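Local coordinates for glycoside hydrolase family protein (Novosphingobium sp. PP1Y, PDB 6Q2F), which probably hydrolyses alpha-L-rhamnosides, removing terminal L-rhamnose from glycosides as an alpha-L-rhamnosidase, at residues Pro40-Ala45 with Ser721-Gln726; Leu725-Asn730 with Gly902-Leu907; Arg662-Glu667 with Val715-Arg720; Gln927-His932 with Gly936-Ile941; Arg729-Val734 with His920-Gly925. All coordinates share one frame; numbering follows the deposited sequence.

From the N terminus, interaction 1 closes a very long loop. It brings helix 42-47 to the end of helix 712-726. Interaction 3 is nested inside that loop and pairs helices 657-670 and 712-726 on the outside of the barrel. Interaction 2 starts on the stretch where interaction 1 ends and closes on strand 902-908. Interaction 5 starts just after, shares Arg-729 and Asn-730 with interaction 2, and closes past strand 915-921. Strands 729-730, 902-908 and 915-921 belong to one antiparallel sheet. Interaction 4 follows in series as a local hairpin of that sheet. Its Trp-931 packs against Leu-42 and Leu-724 of interaction 1. Together the contacts tie barrel helices, this sheet and the mixed sheet of strand 734-737.

Interaction 1 (Pro40-Ala45 with Ser721-Gln726); sequences PSLEQA and SSLLLQ
The flat group met in this contact is a backbone one, the carbonyl of Ala-45. Leu-723 CD2 lies 3.4 Å from Ala-45 C, and the same methyl is 3.6 Å from Ala-45 CB. The remaining touches are between leucine branches. Leu-724 CD2 sits against the whole branched end of Leu-42, 4.0 Å from Leu-42 CD1 and equally near CG and CD2. The two side chains cross obliquely. Leu-42 CD1 also comes within 4.2 Å of Leu-723 CD2. In Leu-723, chi1 (167°) swings CG toward helix 42-47, and chi2 (69°) then turns CD2 onto Ala-45. The N-terminal helix 42-47 thus packs on the last turns of helix 712-726, although some 675 residues, the barrel among them, separate the two. The start of helix 42-47 is closed by a capping box. Ser-41 OG accepts from Gln-44 N at 3.1 Å, and Gln-44 OE1 accepts from Ser-41 N at 2.9 Å. Trp-931 of strand 926-932 packs on both Leu-42 and Leu-724. Leu-724 also touches Phe-963 of strand 961-967, while Leu-723 meets Ala-53 in a loop.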
# COMPACT_ATOMS: atom_id res chain seq x y z
N PRO A 40 27.81 -6.46 -20.80
CA PRO A 40 27.17 -5.54 -21.75
C PRO A 40 27.18 -4.10 -21.24
O PRO A 40 27.04 -3.84 -20.05
CB PRO A 40 25.74 -6.08 -21.89
CG PRO A 40 25.53 -6.92 -20.71
CD PRO A 40 26.87 -7.51 -20.38
N SER A 41 27.35 -3.17 -22.18
CA SER A 41 27.21 -1.76 -21.86
C SER A 41 25.77 -1.44 -21.50
O SER A 41 24.84 -2.22 -21.75
CB SER A 41 27.62 -0.91 -23.05
OG SER A 41 26.70 -1.08 -24.10
N LEU A 42 25.58 -0.26 -20.91
CA LEU A 42 24.23 0.18 -20.61
C LEU A 42 23.42 0.36 -21.90
O LEU A 42 22.21 0.10 -21.92
CB LEU A 42 24.26 1.48 -19.80
CG LEU A 42 22.92 1.92 -19.22
CD1 LEU A 42 22.37 0.85 -18.27
CD2 LEU A 42 23.07 3.29 -18.52
N GLU A 43 24.07 0.79 -22.98
CA GLU A 43 23.37 0.93 -24.26
C GLU A 43 22.88 -0.41 -24.77
O GLU A 43 21.76 -0.51 -25.28
CB GLU A 43 24.28 1.59 -25.30
CG GLU A 43 24.60 3.07 -25.04
CD GLU A 43 25.68 3.27 -23.98
OE1 GLU A 43 26.31 2.28 -23.56
OE2 GLU A 43 25.90 4.43 -23.57
N GLN A 44 23.71 -1.45 -24.67
CA GLN A 44 23.30 -2.78 -25.12
C GLN A 44 22.21 -3.34 -24.22
O GLN A 44 21.22 -3.89 -24.71
CB GLN A 44 24.50 -3.72 -25.14
CG GLN A 44 25.55 -3.35 -26.19
CD GLN A 44 26.88 -4.08 -26.00
OE1 GLN A 44 27.35 -4.27 -24.88
NE2 GLN A 44 27.47 -4.51 -27.12
N ALA A 45 22.37 -3.21 -22.90
CA ALA A 45 21.32 -3.67 -22.00
C ALA A 45 20.02 -2.93 -22.27
O ALA A 45 18.93 -3.52 -22.22
CB ALA A 45 21.76 -3.48 -20.54
N SER A 721 12.61 0.82 -19.15
CA SER A 721 12.48 1.85 -18.13
C SER A 721 12.99 1.32 -16.79
O SER A 721 13.71 2.03 -16.08
CB SER A 721 11.02 2.28 -18.02
OG SER A 721 10.61 2.89 -19.23
N SER A 722 12.62 0.08 -16.45
CA SER A 722 13.06 -0.52 -15.20
C SER A 722 14.57 -0.63 -15.15
O SER A 722 15.18 -0.37 -14.11
CB SER A 722 12.43 -1.91 -15.04
OG SER A 722 11.01 -1.86 -15.11
N LEU A 723 15.19 -1.01 -16.28
CA LEU A 723 16.65 -1.16 -16.31
C LEU A 723 17.34 0.12 -15.87
O LEU A 723 18.17 0.11 -14.94
CB LEU A 723 17.11 -1.56 -17.72
CG LEU A 723 18.62 -1.44 -17.94
CD1 LEU A 723 19.40 -2.50 -17.13
CD2 LEU A 723 19.00 -1.46 -19.43
N LEU A 724 17.01 1.24 -16.53
CA LEU A 724 17.65 2.51 -16.16
C LEU A 724 17.29 2.89 -14.73
O LEU A 724 18.14 3.40 -13.98
CB LEU A 724 17.24 3.60 -17.13
CG LEU A 724 17.59 3.35 -18.62
CD1 LEU A 724 17.37 4.60 -19.49
CD2 LEU A 724 19.04 2.95 -18.72
N LEU A 725 16.05 2.62 -14.31
CA LEU A 725 15.59 2.98 -12.98
C LEU A 725 16.11 2.03 -11.90
O LEU A 725 15.88 2.26 -10.71
CB LEU A 725 14.07 3.08 -12.97
CG LEU A 725 13.66 4.34 -13.78
CD1 LEU A 725 12.16 4.36 -14.07
CD2 LEU A 725 14.02 5.59 -12.99
N GLN A 726 16.83 0.98 -12.28
CA GLN A 726 17.58 0.19 -11.30
C GLN A 726 19.07 0.52 -11.29
O GLN A 726 19.79 0.04 -10.42
CB GLN A 726 17.41 -1.31 -11.58
CG GLN A 726 15.98 -1.81 -11.45
CD GLN A 726 15.81 -3.25 -11.93
OE1 GLN A 726 16.79 -3.98 -12.10
NE2 GLN A 726 14.57 -3.65 -12.14

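Interaction 2 (Leu725-Asn730 with Gly902-Leu907); sequences LQTGRN and GEIYYL
Leu-725 has CG opposite its carbonyl carbon (chi1 -70°), and Tyr-906 has CG opposite its backbone N (chi1 -179°). The tyrosine torsion lays the ring out with a face offered to Leu-725, and the leucine torsion brings both methyls to it. Leu-725 CD1 sits over one face of the Tyr-906 ring, 4.2 Å from the centroid and 11° off the ring normal. This is a CH-pi contact almost straight above the centre. The second methyl, Leu-725 CD2, lies 4.0 Å from Tyr-906 CB, so both branches are used. The two side chains run at about a right angle to each other. Thr-727 and Ile-904 make the second contact. Thr-727 CG2 meets Ile-904 CD1 at 4.1 Å, again with the side chains roughly perpendicular. The hydroxyl of Thr-727 is turned to other work: its OG1 bonds Leu-723 O in the helix before it. No hydrogen bond joins the two segments. Phe-668 of helix 657-670 packs on both Leu-725 and Tyr-906, and Phe-963 of strand 961-967 does the same, so three aromatic side chains pack on the leucine. The chain turns at Gly-728, which has a positive phi, and enters strand 729-730. That strand joins the antiparallel sheet through strand 894-899, the neighbour of strand 902-908. The contact is apolar packing of a helix end against a beta-sheet, where the chain passes from the barrel to the sheet.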
# COMPACT_ATOMS: atom_id res chain seq x y z
N LEU A 725 16.05 2.62 -14.31
CA LEU A 725 15.59 2.98 -12.98
C LEU A 725 16.11 2.03 -11.90
O LEU A 725 15.88 2.26 -10.71
CB LEU A 725 14.07 3.08 -12.97
CG LEU A 725 13.66 4.34 -13.78
CD1 LEU A 725 12.16 4.36 -14.07
CD2 LEU A 725 14.02 5.59 -12.99
N GLN A 726 16.83 0.98 -12.28
CA GLN A 726 17.58 0.19 -11.30
C GLN A 726 19.07 0.52 -11.29
O GLN A 726 19.79 0.04 -10.42
CB GLN A 726 17.41 -1.31 -11.58
CG GLN A 726 15.98 -1.81 -11.45
CD GLN A 726 15.81 -3.25 -11.93
OE1 GLN A 726 16.79 -3.98 -12.10
NE2 GLN A 726 14.57 -3.65 -12.14
N THR A 727 19.53 1.31 -12.25
CA THR A 727 20.95 1.52 -12.46
C THR A 727 21.53 2.45 -11.41
O THR A 727 20.88 3.41 -11.00
CB THR A 727 21.20 2.09 -13.87
OG1 THR A 727 20.73 1.14 -14.83
CG2 THR A 727 22.67 2.37 -14.11
N GLY A 728 22.75 2.15 -10.95
CA GLY A 728 23.38 2.95 -9.90
C GLY A 728 22.50 3.07 -8.67
O GLY A 728 21.84 2.11 -8.24
N ARG A 729 22.44 4.27 -8.10
CA ARG A 729 21.61 4.53 -6.93
C ARG A 729 20.67 5.69 -7.20
O ARG A 729 20.99 6.60 -7.96
CB ARG A 729 22.45 4.88 -5.69
CG ARG A 729 23.14 6.29 -5.76
CD ARG A 729 23.89 6.59 -4.46
NE ARG A 729 24.55 7.90 -4.44
CZ ARG A 729 23.97 9.03 -4.03
NH1 ARG A 729 22.69 9.04 -3.63
NH2 ARG A 729 24.66 10.15 -4.03
N ASN A 730 19.52 5.65 -6.53
CA ASN A 730 18.70 6.84 -6.41
C ASN A 730 19.51 8.00 -5.84
O ASN A 730 20.31 7.82 -4.92
CB ASN A 730 17.51 6.59 -5.50
CG ASN A 730 16.51 7.73 -5.56
OD1 ASN A 730 16.32 8.47 -4.60
ND2 ASN A 730 15.88 7.89 -6.72
N GLY A 902 27.92 8.23 -14.66
CA GLY A 902 27.22 9.49 -14.87
C GLY A 902 25.81 9.47 -14.30
O GLY A 902 25.47 8.65 -13.46
N GLU A 903 25.01 10.43 -14.76
CA GLU A 903 23.67 10.66 -14.23
C GLU A 903 22.62 10.17 -15.21
O GLU A 903 22.83 10.17 -16.42
CB GLU A 903 23.44 12.15 -13.98
CG GLU A 903 24.65 12.86 -13.46
CD GLU A 903 25.10 12.26 -12.16
OE1 GLU A 903 24.25 12.10 -11.26
OE2 GLU A 903 26.30 11.93 -12.04
N ILE A 904 21.48 9.76 -14.67
CA ILE A 904 20.29 9.46 -15.45
C ILE A 904 19.13 10.19 -14.80
O ILE A 904 18.84 9.96 -13.63
CB ILE A 904 20.00 7.96 -15.51
CG1 ILE A 904 21.17 7.20 -16.14
CG2 ILE A 904 18.70 7.72 -16.28
CD1 ILE A 904 21.05 5.71 -15.88
N TYR A 905 18.49 11.10 -15.55
CA TYR A 905 17.26 11.74 -15.10
C TYR A 905 16.09 11.13 -15.84
O TYR A 905 16.15 10.93 -17.06
CB TYR A 905 17.29 13.25 -15.32
CG TYR A 905 18.20 13.99 -14.38
CD1 TYR A 905 19.56 14.07 -14.66
CD2 TYR A 905 17.72 14.60 -13.24
CE1 TYR A 905 20.43 14.75 -13.82
CE2 TYR A 905 18.59 15.28 -12.38
CZ TYR A 905 19.94 15.36 -12.69
OH TYR A 905 20.83 16.03 -11.88
N TYR A 906 15.04 10.81 -15.10
CA TYR A 906 13.79 10.32 -15.65
C TYR A 906 12.76 11.41 -15.47
O TYR A 906 12.56 11.87 -14.35
CB TYR A 906 13.34 9.04 -14.94
CG TYR A 906 12.06 8.43 -15.45
CD1 TYR A 906 11.94 8.00 -16.77
CD2 TYR A 906 10.96 8.28 -14.62
CE1 TYR A 906 10.76 7.41 -17.24
CE2 TYR A 906 9.79 7.70 -15.08
CZ TYR A 906 9.70 7.26 -16.37
OH TYR A 906 8.51 6.67 -16.79
N LEU A 907 12.11 11.81 -16.56
CA LEU A 907 11.12 12.88 -16.57
C LEU A 907 9.79 12.36 -17.11
O LEU A 907 9.76 11.59 -18.08
CB LEU A 907 11.57 14.05 -17.45
CG LEU A 907 12.97 14.66 -17.29
CD1 LEU A 907 13.09 15.93 -18.14
CD2 LEU A 907 13.24 14.98 -15.84

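Interaction 3 (Arg662-Glu667 with Val715-Arg720)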
# COMPACT_ATOMS: atom_id res chain seq x y z
N ARG A 662 0.41 5.95 -18.73
CA ARG A 662 0.43 6.94 -17.65
C ARG A 662 0.46 6.29 -16.27
O ARG A 662 0.98 6.89 -15.32
CB ARG A 662 -0.79 7.86 -17.77
CG ARG A 662 -2.11 7.11 -17.86
CD ARG A 662 -3.29 8.01 -18.25
NE ARG A 662 -3.92 8.46 -17.03
CZ ARG A 662 -5.13 8.11 -16.61
NH1 ARG A 662 -5.91 7.32 -17.34
NH2 ARG A 662 -5.56 8.57 -15.44
N PHE A 663 -0.09 5.07 -16.12
CA PHE A 663 -0.06 4.42 -14.80
C PHE A 663 1.36 3.96 -14.47
O PHE A 663 1.90 4.29 -13.41
CB PHE A 663 -1.05 3.25 -14.73
CG PHE A 663 -2.46 3.63 -15.06
CD1 PHE A 663 -3.01 4.78 -14.52
CD2 PHE A 663 -3.24 2.85 -15.91
CE1 PHE A 663 -4.31 5.17 -14.83
CE2 PHE A 663 -4.54 3.22 -16.23
CZ PHE A 663 -5.08 4.39 -15.69
N ILE A 664 2.01 3.24 -15.40
CA ILE A 664 3.35 2.70 -15.17
C ILE A 664 4.37 3.82 -15.08
O ILE A 664 5.37 3.69 -14.37
CB ILE A 664 3.72 1.69 -16.27
CG1 ILE A 664 4.66 0.62 -15.71
CG2 ILE A 664 4.29 2.36 -17.53
CD1 ILE A 664 3.93 -0.41 -14.83
N ASP A 665 4.16 4.91 -15.82
CA ASP A 665 5.04 6.07 -15.71
C ASP A 665 4.91 6.70 -14.33
O ASP A 665 5.91 7.15 -13.75
CB ASP A 665 4.72 7.08 -16.82
CG ASP A 665 5.08 6.56 -18.22
OD1 ASP A 665 5.75 5.51 -18.34
OD2 ASP A 665 4.70 7.20 -19.23
N LEU A 666 3.71 6.70 -13.76
CA LEU A 666 3.55 7.22 -12.40
C LEU A 666 4.27 6.32 -11.39
O LEU A 666 4.92 6.82 -10.47
CB LEU A 666 2.06 7.36 -12.08
CG LEU A 666 1.79 7.75 -10.62
CD1 LEU A 666 2.37 9.17 -10.31
CD2 LEU A 666 0.29 7.70 -10.30
N GLU A 667 4.19 5.00 -11.56
CA GLU A 667 4.95 4.10 -10.70
C GLU A 667 6.44 4.35 -10.85
O GLU A 667 7.19 4.39 -9.86
CB GLU A 667 4.63 2.66 -11.04
CG GLU A 667 3.20 2.26 -10.76
CD GLU A 667 2.95 0.83 -11.16
OE1 GLU A 667 3.87 0.00 -11.04
OE2 GLU A 667 1.82 0.55 -11.61
N VAL A 715 5.93 -4.60 -23.03
CA VAL A 715 6.76 -5.15 -21.96
C VAL A 715 8.20 -4.65 -22.09
O VAL A 715 8.86 -4.38 -21.08
CB VAL A 715 6.66 -6.68 -21.95
CG1 VAL A 715 7.54 -7.29 -20.86
CG2 VAL A 715 5.19 -7.12 -21.76
N ASP A 716 8.69 -4.51 -23.33
CA ASP A 716 10.04 -3.97 -23.53
C ASP A 716 10.13 -2.54 -23.00
O ASP A 716 11.16 -2.13 -22.47
CB ASP A 716 10.40 -3.99 -25.01
CG ASP A 716 10.86 -5.35 -25.51
OD1 ASP A 716 11.31 -6.19 -24.70
OD2 ASP A 716 10.82 -5.56 -26.73
N TYR A 717 9.07 -1.76 -23.19
CA TYR A 717 9.05 -0.40 -22.66
C TYR A 717 9.18 -0.42 -21.14
O TYR A 717 9.95 0.37 -20.56
CB TYR A 717 7.75 0.28 -23.09
CG TYR A 717 7.48 1.60 -22.42
CD1 TYR A 717 6.81 1.66 -21.19
CD2 TYR A 717 7.88 2.78 -23.01
CE1 TYR A 717 6.54 2.88 -20.59
CE2 TYR A 717 7.62 4.00 -22.43
CZ TYR A 717 6.96 4.04 -21.22
OH TYR A 717 6.70 5.26 -20.67
N ILE A 718 8.46 -1.34 -20.49
CA ILE A 718 8.56 -1.47 -19.04
C ILE A 718 9.93 -1.99 -18.64
O ILE A 718 10.54 -1.50 -17.68
CB ILE A 718 7.44 -2.38 -18.53
CG1 ILE A 718 6.07 -1.75 -18.83
CG2 ILE A 718 7.65 -2.69 -17.03
CD1 ILE A 718 4.87 -2.73 -18.65
N ALA A 719 10.45 -2.98 -19.38
CA ALA A 719 11.76 -3.53 -19.04
C ALA A 719 12.88 -2.52 -19.26
O ALA A 719 13.84 -2.48 -18.48
CB ALA A 719 12.03 -4.78 -19.88
N ARG A 720 12.79 -1.70 -20.31
CA ARG A 720 13.84 -0.72 -20.55
C ARG A 720 13.80 0.38 -19.51
O ARG A 720 14.85 0.85 -19.05
CB ARG A 720 13.72 -0.10 -21.95
CG ARG A 720 14.01 -1.08 -23.04
CD ARG A 720 14.13 -0.40 -24.39
NE ARG A 720 14.49 -1.36 -25.41
CZ ARG A 720 13.67 -1.72 -26.39
NH1 ARG A 720 12.47 -1.18 -26.47
NH2 ARG A 720 14.06 -2.62 -27.28
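Tyr-717 OH donates to Asp-665 OD1 at a short 2.5 Å. The tyrosine has CG anti to its backbone N (chi1 170°), which carries the ring across to helix 657-670. The carboxylate uses the syn lone pair of OD1, on the side of its other oxygen. The carboxylate and ring planes are turned 44° apart. Beside this bond the edge of the ring is packed: Ile-664 CG2 lies in the ring plane, 3.8 Å from Tyr-717 CE1. A second apolar touch is Ile-664 CG1 with Ile-718 CG1 at 4.2 Å, the side chains at about a right angle. Further out, Lys-661 NZ makes a salt bridge to Asp-665 OD2 and a hydrogen bond with Tyr-717 OH. The buried carboxylate therefore has a partner on each oxygen, and the lysine probably stabilises its negative charge. Tyr-906, Val-908 and Ala-961 pack on Asp-665, while Met-646 of strand 642-649 backs Ile-664. The axes of segments 662-667 and 715-720 come within 11.5 Å and run nearly parallel, at 12°. Helix 657-670 links the parallel strands 642-649 and 674-677 in a beta-alpha-beta crossover. Such parallel helices are characteristic of the outer layer of a (beta/alpha)8 barrel.

Interaction 4 (Gln927-His932 with Gly936-Ile941)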
# COMPACT_ATOMS: atom_id res chain seq x y z
N GLN A 927 27.74 15.30 -21.89
CA GLN A 927 26.85 15.68 -22.97
C GLN A 927 25.58 14.86 -22.88
O GLN A 927 25.64 13.63 -23.01
CB GLN A 927 27.49 15.56 -24.34
CG GLN A 927 28.12 14.27 -24.73
CD GLN A 927 28.46 14.30 -26.20
OE1 GLN A 927 27.70 14.85 -26.99
NE2 GLN A 927 29.61 13.75 -26.58
N PRO A 928 24.45 15.48 -22.62
CA PRO A 928 23.22 14.71 -22.41
C PRO A 928 22.77 14.05 -23.69
O PRO A 928 23.08 14.51 -24.78
CB PRO A 928 22.21 15.77 -21.94
CG PRO A 928 22.75 17.07 -22.48
CD PRO A 928 24.23 16.93 -22.53
N GLU A 929 22.07 12.93 -23.53
CA GLU A 929 21.37 12.28 -24.63
C GLU A 929 20.00 11.85 -24.13
O GLU A 929 19.83 11.51 -22.96
CB GLU A 929 22.13 11.05 -25.14
CG GLU A 929 23.38 11.37 -25.95
CD GLU A 929 24.03 10.11 -26.51
OE1 GLU A 929 23.94 9.04 -25.85
OE2 GLU A 929 24.62 10.19 -27.61
N LEU A 930 19.02 11.88 -25.03
CA LEU A 930 17.72 11.29 -24.73
C LEU A 930 17.74 9.80 -25.02
O LEU A 930 18.15 9.39 -26.11
CB LEU A 930 16.59 11.94 -25.53
CG LEU A 930 16.41 13.44 -25.41
CD1 LEU A 930 15.24 13.89 -26.28
CD2 LEU A 930 16.23 13.83 -23.96
N TRP A 931 17.29 8.99 -24.06
CA TRP A 931 17.10 7.56 -24.26
C TRP A 931 15.61 7.25 -24.24
O TRP A 931 14.91 7.65 -23.32
CB TRP A 931 17.82 6.74 -23.18
CG TRP A 931 19.30 6.79 -23.25
CD1 TRP A 931 20.07 7.84 -23.68
CD2 TRP A 931 20.22 5.75 -22.87
NE1 TRP A 931 21.40 7.51 -23.59
CE2 TRP A 931 21.52 6.24 -23.09
CE3 TRP A 931 20.06 4.45 -22.37
CZ2 TRP A 931 22.66 5.49 -22.84
CZ3 TRP A 931 21.19 3.70 -22.11
CH2 TRP A 931 22.48 4.21 -22.34
N HIS A 932 15.14 6.55 -25.27
CA HIS A 932 13.72 6.31 -25.44
C HIS A 932 13.40 4.87 -25.10
O HIS A 932 13.89 3.96 -25.78
CB HIS A 932 13.28 6.62 -26.87
CG HIS A 932 13.50 8.04 -27.28
ND1 HIS A 932 12.63 9.05 -26.93
CD2 HIS A 932 14.46 8.60 -28.05
CE1 HIS A 932 13.06 10.18 -27.46
NE2 HIS A 932 14.17 9.94 -28.14
N GLY A 936 14.56 1.66 -27.32
CA GLY A 936 15.88 1.25 -26.90
C GLY A 936 16.99 2.00 -27.59
O GLY A 936 18.13 1.54 -27.57
N LYS A 937 16.68 3.15 -28.18
CA LYS A 937 17.64 3.97 -28.90
C LYS A 937 17.89 5.27 -28.15
O LYS A 937 17.04 5.74 -27.38
CB LYS A 937 17.15 4.28 -30.33
CG LYS A 937 17.15 3.08 -31.26
CD LYS A 937 16.10 3.22 -32.38
CE LYS A 937 15.99 4.66 -32.91
NZ LYS A 937 14.67 4.94 -33.61
N SER A 938 19.07 5.84 -28.38
CA SER A 938 19.43 7.13 -27.84
C SER A 938 19.54 8.14 -28.97
O SER A 938 19.75 7.79 -30.14
CB SER A 938 20.75 7.07 -27.07
OG SER A 938 21.81 6.83 -27.96
N GLU A 939 19.41 9.40 -28.61
CA GLU A 939 19.31 10.48 -29.57
C GLU A 939 20.08 11.67 -29.00
O GLU A 939 19.98 11.95 -27.80
CB GLU A 939 17.84 10.82 -29.80
CG GLU A 939 17.52 12.17 -30.38
CD GLU A 939 16.02 12.44 -30.35
OE1 GLU A 939 15.30 11.69 -29.64
OE2 GLU A 939 15.55 13.38 -31.03
N PRO A 940 20.87 12.35 -29.83
CA PRO A 940 21.58 13.54 -29.36
C PRO A 940 20.63 14.70 -29.19
O PRO A 940 19.54 14.75 -29.77
CB PRO A 940 22.60 13.82 -30.47
CG PRO A 940 22.47 12.68 -31.46
CD PRO A 940 21.13 12.08 -31.25
N ILE A 941 21.06 15.66 -28.36
CA ILE A 941 20.21 16.78 -27.97
C ILE A 941 21.09 18.01 -27.81
O ILE A 941 22.29 17.90 -27.53
CB ILE A 941 19.40 16.42 -26.69
CG1 ILE A 941 18.18 17.33 -26.54
CG2 ILE A 941 20.26 16.43 -25.43
CD1 ILE A 941 17.06 16.99 -27.49
O HOH W 1 24.33 6.45 -26.54
O HOH W 2 22.87 9.11 -29.79
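His-932 and Glu-939 point to the same face of the hairpin and meet at their polar ends. Glu-939 has CG anti to its backbone N (chi1 160°), and its extended chain reaches the imidazole. His-932 NE2 donates to Glu-939 OE1 at 2.6 Å, with an N-H...O angle of 168°. The oxygen lies in the imidazole plane, and the carboxylate is turned 36° from the ring. Leu-930 and Glu-939 project in parallel from neighbouring strands, and Leu-930 CD1 touches Ile-941 CD1 at 3.8 Å. The other face carries Trp-931, Ser-938 and Glu-929. Ser-938 CB sits over the five-membered ring of Trp-931, 3.8 Å from its centroid. One water links Ser-938 OG to Glu-929 OE1 and another links it to OE2, both donating to the carboxylate. OE2 also has a salt bridge to Lys-968. In the backbone, Leu-930 and Glu-939 form an antiparallel hydrogen-bonded pair. His-932 N bonds Lys-937 O, and Gly-936 N to His-932 O (2.8 Å) closes the turn end. With alanine for His-932, Glu-939 OE1 would probably lose the N-H that holds it, freeing the carboxylate to turn. The short, straight bond is consistent with an NE2 proton; the carboxylate may raise the imidazole's affinity for a second.

Interaction 5 (Arg729-Val734 with His920-Gly925); sequences RNVADV and HFRVTG
The salt bridge between Asp-733 and Arg-922 dominates this contact. Arg-922 approaches end-on with NH1 and NH2, and both grip Asp-733 OD2, at 2.9 Å and 3.0 Å respectively. OD2 lies in the guanidinium plane, at its edge. OD2 offers NH2 its syn lone pair, whereas NH1 comes from above the carboxylate plane, 37° out of it. The two planes are 55° apart. A weak third bond runs from Arg-922 NH2 to Asp-733 OD1 at 3.3 Å. The arginine chain bends at chi3 (62°) to reach the aspartate. NH1 has a further acceptor in Ala-878 O. A lysine in place of Asp-733 would probably set two positive charges against each other and strip both terminal nitrogens of a shared acceptor. Packing is slight: Val-731 CG1 lies at the guanidinium edge, 4.5 Å from Arg-922 NH2. In the backbone, Arg-922 is the centre of an inverse gamma turn, with a weak bond from Val-923 N to Phe-921 O. Residues 729-734 connect strand 729-730 of the antiparallel sheet to strand 734-737 of a mixed sheet, where it pairs in parallel with strands 762-765 and 788-794. The contact is a salt bridge with its aspartate buried, at the junction of two sheets.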
# COMPACT_ATOMS: atom_id res chain seq x y z
N ARG A 729 22.44 4.27 -8.10
CA ARG A 729 21.61 4.53 -6.93
C ARG A 729 20.67 5.69 -7.20
O ARG A 729 20.99 6.60 -7.96
CB ARG A 729 22.45 4.88 -5.69
CG ARG A 729 23.14 6.29 -5.76
CD ARG A 729 23.89 6.59 -4.46
NE ARG A 729 24.55 7.90 -4.44
CZ ARG A 729 23.97 9.03 -4.03
NH1 ARG A 729 22.69 9.04 -3.63
NH2 ARG A 729 24.66 10.15 -4.03
N ASN A 730 19.52 5.65 -6.53
CA ASN A 730 18.70 6.84 -6.41
C ASN A 730 19.51 8.00 -5.84
O ASN A 730 20.31 7.82 -4.92
CB ASN A 730 17.51 6.59 -5.50
CG ASN A 730 16.51 7.73 -5.56
OD1 ASN A 730 16.32 8.47 -4.60
ND2 ASN A 730 15.88 7.89 -6.72
N VAL A 731 19.25 9.20 -6.36
CA VAL A 731 19.79 10.43 -5.79
C VAL A 731 18.65 11.21 -5.15
O VAL A 731 17.68 11.56 -5.83
CB VAL A 731 20.49 11.27 -6.87
CG1 VAL A 731 20.84 12.67 -6.33
CG2 VAL A 731 21.76 10.57 -7.30
N ALA A 732 18.80 11.54 -3.87
CA ALA A 732 17.85 12.40 -3.17
C ALA A 732 18.62 13.29 -2.22
O ALA A 732 19.62 12.87 -1.65
CB ALA A 732 16.80 11.58 -2.41
N ASP A 733 18.16 14.53 -2.06
CA ASP A 733 18.84 15.49 -1.20
C ASP A 733 18.21 15.61 0.17
O ASP A 733 18.90 16.03 1.11
CB ASP A 733 18.87 16.87 -1.86
CG ASP A 733 19.73 16.89 -3.11
OD1 ASP A 733 20.82 16.29 -3.10
OD2 ASP A 733 19.31 17.48 -4.11
N VAL A 734 16.93 15.25 0.33
CA VAL A 734 16.20 15.47 1.57
C VAL A 734 15.83 14.12 2.15
O VAL A 734 15.30 13.25 1.44
CB VAL A 734 14.95 16.35 1.34
CG1 VAL A 734 14.14 16.47 2.62
CG2 VAL A 734 15.36 17.74 0.83
N HIS A 920 16.63 22.19 -16.60
CA HIS A 920 17.86 22.51 -15.86
C HIS A 920 18.23 21.34 -14.98
O HIS A 920 17.46 20.95 -14.10
CB HIS A 920 17.68 23.76 -14.98
CG HIS A 920 17.43 25.02 -15.75
ND1 HIS A 920 18.25 26.13 -15.65
CD2 HIS A 920 16.46 25.35 -16.63
CE1 HIS A 920 17.80 27.08 -16.44
NE2 HIS A 920 16.71 26.64 -17.04
N PHE A 921 19.42 20.78 -15.20
CA PHE A 921 19.90 19.65 -14.43
C PHE A 921 21.16 20.07 -13.67
O PHE A 921 22.02 20.78 -14.23
CB PHE A 921 20.21 18.45 -15.32
CG PHE A 921 19.07 18.05 -16.21
CD1 PHE A 921 18.85 18.69 -17.41
CD2 PHE A 921 18.20 17.02 -15.84
CE1 PHE A 921 17.80 18.32 -18.22
CE2 PHE A 921 17.15 16.65 -16.64
CZ PHE A 921 16.95 17.31 -17.84
N ARG A 922 21.24 19.66 -12.40
CA ARG A 922 22.41 19.96 -11.58
C ARG A 922 23.52 18.96 -11.93
O ARG A 922 23.83 18.03 -11.19
CB ARG A 922 22.06 19.90 -10.10
CG ARG A 922 23.19 20.35 -9.16
CD ARG A 922 22.77 20.18 -7.69
NE ARG A 922 22.48 18.79 -7.36
CZ ARG A 922 21.62 18.39 -6.43
NH1 ARG A 922 20.91 19.27 -5.75
NH2 ARG A 922 21.45 17.09 -6.20
N VAL A 923 24.09 19.15 -13.12
CA VAL A 923 25.16 18.28 -13.60
C VAL A 923 25.97 19.07 -14.61
O VAL A 923 25.48 20.02 -15.23
CB VAL A 923 24.65 16.96 -14.22
CG1 VAL A 923 23.77 17.25 -15.43
CG2 VAL A 923 25.80 16.04 -14.63
N THR A 924 27.20 18.63 -14.80
CA THR A 924 28.21 19.36 -15.53
C THR A 924 29.16 18.35 -16.15
O THR A 924 29.22 17.20 -15.71
CB THR A 924 28.87 20.33 -14.54
OG1 THR A 924 29.44 19.57 -13.47
CG2 THR A 924 27.93 21.38 -14.07
N GLY A 925 29.90 18.75 -17.18
CA GLY A 925 30.90 17.86 -17.75
C GLY A 925 30.40 16.70 -18.60
O GLY A 925 31.22 15.89 -19.06